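PmoD (Methylocystis sp. ATCC 49242, PDB 6CPD) binds copper through a periplasmic cupredoxin-like domain and probably takes part in copper handling in methane-oxidizing bacteria. Local coordinates at residues M14-D23 against I33-D44. Residues are numbered along the deposited sequence; the frame is centred on the assembly and turned at random.
Sequences MIHITVFQPD and IPATGRTIMAFD
The side-chain amide of Gln21 reaches the loop before strand 37-44 and bonds there at both ends. Its OE1 takes the backbone N-H of Ala35 on a lone pair, in the amide plane, at 3.1 Å. NE2 gives one hydrogen to Ala35 O in a nearly straight bond (2.8 Å) and the other to Thr39 OG1. Thr39 OG1 in turn donates to Gly37 O. Three bonds therefore fix the rotation of the amide, and Ile33 CG2 packs 3.3 Å from Gln21 CD. A leucine in place of Gln21 would probably leave Ala35 N, Ala35 O and Thr39 OG1 without these side-chain partners. Next to it, Arg38 grips Asp23 side-on. In this salt bridge Arg38 NH2 donates to Asp23 OD1 and Arg38 NE to Asp23 OD2. Both oxygens lie near the guanidinium plane, but the nitrogens come from above the carboxylate plane. Pro22 CG sits over the centre of one guanidinium face, 3.4 Å from Arg38 CZ. Strands 14-20 and 37-44 run antiparallel in one sheet of the cupredoxin-like beta sandwich, with paired backbone bonds at His16-Asp44, Thr18-Ala42 and Phe20-Ile40. Ile17, Val19, Met41 and Phe43 face the interior, where Phe123 of strand 118-127 touches Ile17 and Met41. Ile17 lies alongside Phe43, its CG1 3.8 Å from CD2 of the ring. Ile15 CG2 meets that ring at its edge. Val19 CG1, anti to the backbone N (chi1 -176°), comes within 3.6 Å of Thr39 CG2 and also touches Ile33 CD1. On the other face, Ile40 CB makes a CH-pi contact over the Phe20 ring, offset toward its rim, while Ile40 CD1 approaches Phe20 CZ at 3.5 Å. A water joins His16 ND1, Thr18 OG1 and Ala42 O; His16 NE2 bonds to Asp31 of the second subunit.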
loop_
_atom_site.group_PDB
_atom_site.type_symbol
_atom_site.label_atom_id
_atom_site.label_comp_id
_atom_site.label_asym_id
_atom_site.label_seq_id
_atom_site.Cartn_x
_atom_site.Cartn_y
_atom_site.Cartn_z
ATOM N N MET B 14 -7.643 7.728 2.465
ATOM C CA MET B 14 -6.885 6.494 2.687
ATOM C C MET B 14 -6.405 6.470 4.116
ATOM O O MET B 14 -6.308 7.515 4.777
ATOM C CB MET B 14 -5.668 6.373 1.743
ATOM C CG MET B 14 -5.935 6.680 0.272
ATOM S SD MET B 14 -7.478 5.934 -0.308
ATOM C CE MET B 14 -7.320 6.159 -2.087
ATOM N N ILE B 15 -6.165 5.261 4.606
ATOM C CA ILE B 15 -5.453 5.070 5.860
ATOM C C ILE B 15 -4.190 4.288 5.524
ATOM O O ILE B 15 -4.259 3.206 4.975
ATOM C CB ILE B 15 -6.302 4.330 6.886
ATOM C CG1 ILE B 15 -7.584 5.130 7.164
ATOM C CG2 ILE B 15 -5.506 4.086 8.192
ATOM C CD1 ILE B 15 -8.544 4.405 8.100
ATOM N N HIS B 16 -3.034 4.875 5.787
ATOM C CA HIS B 16 -1.790 4.200 5.462
ATOM C C HIS B 16 -1.484 3.193 6.557
ATOM O O HIS B 16 -1.702 3.454 7.745
ATOM C CB HIS B 16 -0.642 5.204 5.322
ATOM C CG HIS B 16 0.659 4.583 4.935
ATOM N ND1 HIS B 16 1.680 4.366 5.837
ATOM C CD2 HIS B 16 1.105 4.117 3.742
ATOM C CE1 HIS B 16 2.702 3.804 5.216
ATOM N NE2 HIS B 16 2.380 3.646 3.944
ATOM N N ILE B 17 -0.951 2.060 6.147
ATOM C CA ILE B 17 -0.656 0.951 7.063
ATOM C C ILE B 17 0.804 0.519 6.935
ATOM O O ILE B 17 1.320 0.391 5.816
ATOM C CB ILE B 17 -1.568 -0.259 6.754
ATOM C CG1 ILE B 17 -3.036 0.119 6.991
ATOM C CG2 ILE B 17 -1.167 -1.475 7.605
ATOM C CD1 ILE B 17 -4.022 -0.942 6.487
ATOM N N THR B 18 1.457 0.288 8.073
ATOM C CA THR B 18 2.794 -0.284 8.110
ATOM C C THR B 18 2.771 -1.502 9.048
ATOM O O THR B 18 2.122 -1.476 10.094
ATOM C CB THR B 18 3.858 0.727 8.620
ATOM O OG1 THR B 18 3.789 1.952 7.872
ATOM C CG2 THR B 18 5.254 0.140 8.486
ATOM N N VAL B 19 3.452 -2.567 8.657
ATOM C CA VAL B 19 3.509 -3.765 9.479
ATOM C C VAL B 19 4.947 -4.108 9.785
ATOM O O VAL B 19 5.773 -4.143 8.870
ATOM C CB VAL B 19 2.856 -4.968 8.763
ATOM C CG1 VAL B 19 2.840 -6.174 9.677
ATOM C CG2 VAL B 19 1.433 -4.617 8.302
ATOM N N PHE B 20 5.285 -4.331 11.054
ATOM C CA PHE B 20 6.601 -4.900 11.311
ATOM C C PHE B 20 6.535 -6.040 12.324
ATOM O O PHE B 20 5.546 -6.202 13.038
ATOM C CB PHE B 20 7.644 -3.840 11.698
ATOM C CG PHE B 20 7.383 -3.113 12.971
ATOM C CD1 PHE B 20 6.489 -2.053 13.005
ATOM C CD2 PHE B 20 8.137 -3.403 14.113
ATOM C CE1 PHE B 20 6.289 -1.337 14.184
ATOM C CE2 PHE B 20 7.946 -2.694 15.299
ATOM C CZ PHE B 20 7.021 -1.656 15.333
ATOM N N GLN B 21 7.592 -6.847 12.312
ATOM C CA GLN B 21 7.723 -8.038 13.147
ATOM C C GLN B 21 9.086 -8.015 13.818
ATOM O O GLN B 21 10.062 -8.601 13.323
ATOM C CB GLN B 21 7.555 -9.287 12.301
ATOM C CG GLN B 21 6.220 -9.335 11.534
ATOM C CD GLN B 21 5.925 -10.722 10.986
ATOM O OE1 GLN B 21 6.564 -11.171 10.034
ATOM N NE2 GLN B 21 4.979 -11.422 11.610
ATOM N N PRO B 22 9.162 -7.302 14.943
ATOM C CA PRO B 22 10.406 -6.960 15.641
ATOM C C PRO B 22 11.202 -8.181 16.129
ATOM O O PRO B 22 12.417 -8.059 16.349
ATOM C CB PRO B 22 9.922 -6.102 16.818
ATOM C CG PRO B 22 8.481 -6.494 17.026
ATOM C CD PRO B 22 7.964 -6.807 15.647
ATOM N N ASP B 23 10.534 -9.309 16.363
ATOM C CA ASP B 23 11.247 -10.521 16.801
ATOM C C ASP B 23 11.992 -11.217 15.657
ATOM O O ASP B 23 12.901 -12.011 15.896
ATOM C CB ASP B 23 10.277 -11.491 17.482
ATOM C CG ASP B 23 9.919 -11.052 18.893
ATOM O OD1 ASP B 23 10.669 -10.226 19.452
ATOM O OD2 ASP B 23 8.894 -11.520 19.442
ATOM N N ILE B 33 2.973 -10.768 5.084
ATOM C CA ILE B 33 3.695 -10.812 6.352
ATOM C C ILE B 33 4.354 -12.181 6.519
ATOM O O ILE B 33 3.650 -13.168 6.692
ATOM C CB ILE B 33 2.702 -10.502 7.498
ATOM C CG1 ILE B 33 2.034 -9.145 7.237
ATOM C CG2 ILE B 33 3.366 -10.535 8.839
ATOM C CD1 ILE B 33 0.849 -8.879 8.117
ATOM N N PRO B 34 5.701 -12.242 6.492
ATOM C CA PRO B 34 6.401 -13.529 6.305
ATOM C C PRO B 34 6.434 -14.472 7.512
ATOM O O PRO B 34 6.560 -15.687 7.323
ATOM C CB PRO B 34 7.825 -13.102 5.927
ATOM C CG PRO B 34 7.988 -11.745 6.502
ATOM C CD PRO B 34 6.629 -11.100 6.413
ATOM N N ALA B 35 6.298 -13.957 8.728
ATOM C CA ALA B 35 6.516 -14.824 9.883
ATOM C C ALA B 35 5.300 -14.862 10.793
ATOM O O ALA B 35 4.435 -13.994 10.728
ATOM C CB ALA B 35 7.749 -14.353 10.675
ATOM N N THR B 36 5.198 -15.937 11.566
ATOM C CA THR B 36 4.245 -16.008 12.655
ATOM C C THR B 36 4.882 -15.260 13.819
ATOM O O THR B 36 6.088 -15.007 13.808
ATOM C CB THR B 36 3.894 -17.465 13.029
ATOM O OG1 THR B 36 5.097 -18.220 13.148
ATOM C CG2 THR B 36 3.039 -18.100 11.932
ATOM N N GLY B 37 4.084 -14.841 14.789
ATOM C CA GLY B 37 4.661 -14.232 15.969
ATOM C C GLY B 37 4.221 -12.794 16.156
ATOM O O GLY B 37 3.233 -12.339 15.550
ATOM N N ARG B 38 5.004 -12.074 16.960
ATOM C CA ARG B 38 4.693 -10.705 17.361
ATOM C C ARG B 38 4.607 -9.783 16.163
ATOM O O ARG B 38 5.567 -9.609 15.417
ATOM C CB ARG B 38 5.742 -10.167 18.336
ATOM C CG ARG B 38 5.544 -8.715 18.768
ATOM C CD ARG B 38 6.201 -8.454 20.121
ATOM N NE ARG B 38 7.651 -8.650 20.071
ATOM C CZ ARG B 38 8.551 -7.670 20.198
ATOM N NH1 ARG B 38 8.157 -6.423 20.404
ATOM N NH2 ARG B 38 9.851 -7.939 20.128
ATOM N N THR B 39 3.449 -9.172 15.992
ATOM C CA THR B 39 3.240 -8.339 14.822
ATOM C C THR B 39 2.622 -7.027 15.245
ATOM O O THR B 39 1.640 -7.009 15.985
ATOM C CB THR B 39 2.349 -9.067 13.806
ATOM O OG1 THR B 39 2.929 -10.343 13.525
ATOM C CG2 THR B 39 2.226 -8.271 12.519
ATOM N N ILE B 40 3.199 -5.921 14.771
ATOM C CA ILE B 40 2.662 -4.622 15.082
ATOM C C ILE B 40 2.158 -3.991 13.803
ATOM O O ILE B 40 2.898 -3.899 12.827
ATOM C CB ILE B 40 3.717 -3.720 15.741
ATOM C CG1 ILE B 40 4.149 -4.329 17.076
ATOM C CG2 ILE B 40 3.181 -2.285 15.899
ATOM C CD1 ILE B 40 5.371 -3.659 17.678
ATOM N N MET B 41 0.902 -3.559 13.818
ATOM C CA MET B 41 0.332 -2.831 12.686
ATOM C C MET B 41 0.050 -1.385 13.052
ATOM O O MET B 41 -0.723 -1.119 13.977
ATOM C CB MET B 41 -0.947 -3.511 12.210
ATOM C CG MET B 41 -0.747 -4.997 11.908
ATOM S SD MET B 41 -2.210 -5.738 11.161
ATOM C CE MET B 41 -2.774 -4.342 10.197
ATOM N N ALA B 42 0.673 -0.463 12.318
ATOM C CA ALA B 42 0.512 0.963 12.564
ATOM C C ALA B 42 -0.353 1.618 11.487
ATOM O O ALA B 42 -0.119 1.416 10.290
ATOM C CB ALA B 42 1.875 1.641 12.635
ATOM N N PHE B 43 -1.331 2.407 11.931
ATOM C CA PHE B 43 -2.315 3.056 11.062
ATOM C C PHE B 43 -2.105 4.568 11.100
ATOM O O PHE B 43 -1.920 5.148 12.170
ATOM C CB PHE B 43 -3.742 2.705 11.500
ATOM C CG PHE B 43 -4.069 1.244 11.377
ATOM C CD1 PHE B 43 -3.658 0.348 12.348
ATOM C CD2 PHE B 43 -4.778 0.768 10.290
ATOM C CE1 PHE B 43 -3.944 -1.000 12.227
ATOM C CE2 PHE B 43 -5.069 -0.572 10.164
ATOM C CZ PHE B 43 -4.656 -1.459 11.140
ATOM N N ASP B 44 -2.121 5.192 9.926
ATOM C CA ASP B 44 -1.943 6.636 9.801
ATOM C C ASP B 44 -3.099 7.158 8.930
ATOM O O ASP B 44 -3.114 6.970 7.714
ATOM C CB ASP B 44 -0.593 6.964 9.149
ATOM C CG ASP B 44 -0.352 8.473 8.972
ATOM O OD1 ASP B 44 -1.282 9.294 9.147
ATOM O OD2 ASP B 44 0.779 8.834 8.577
HETATM O O HOH W 1 1.267 3.628 8.782
HETATM O O HOH W 2 7.427 -13.343 18.168
#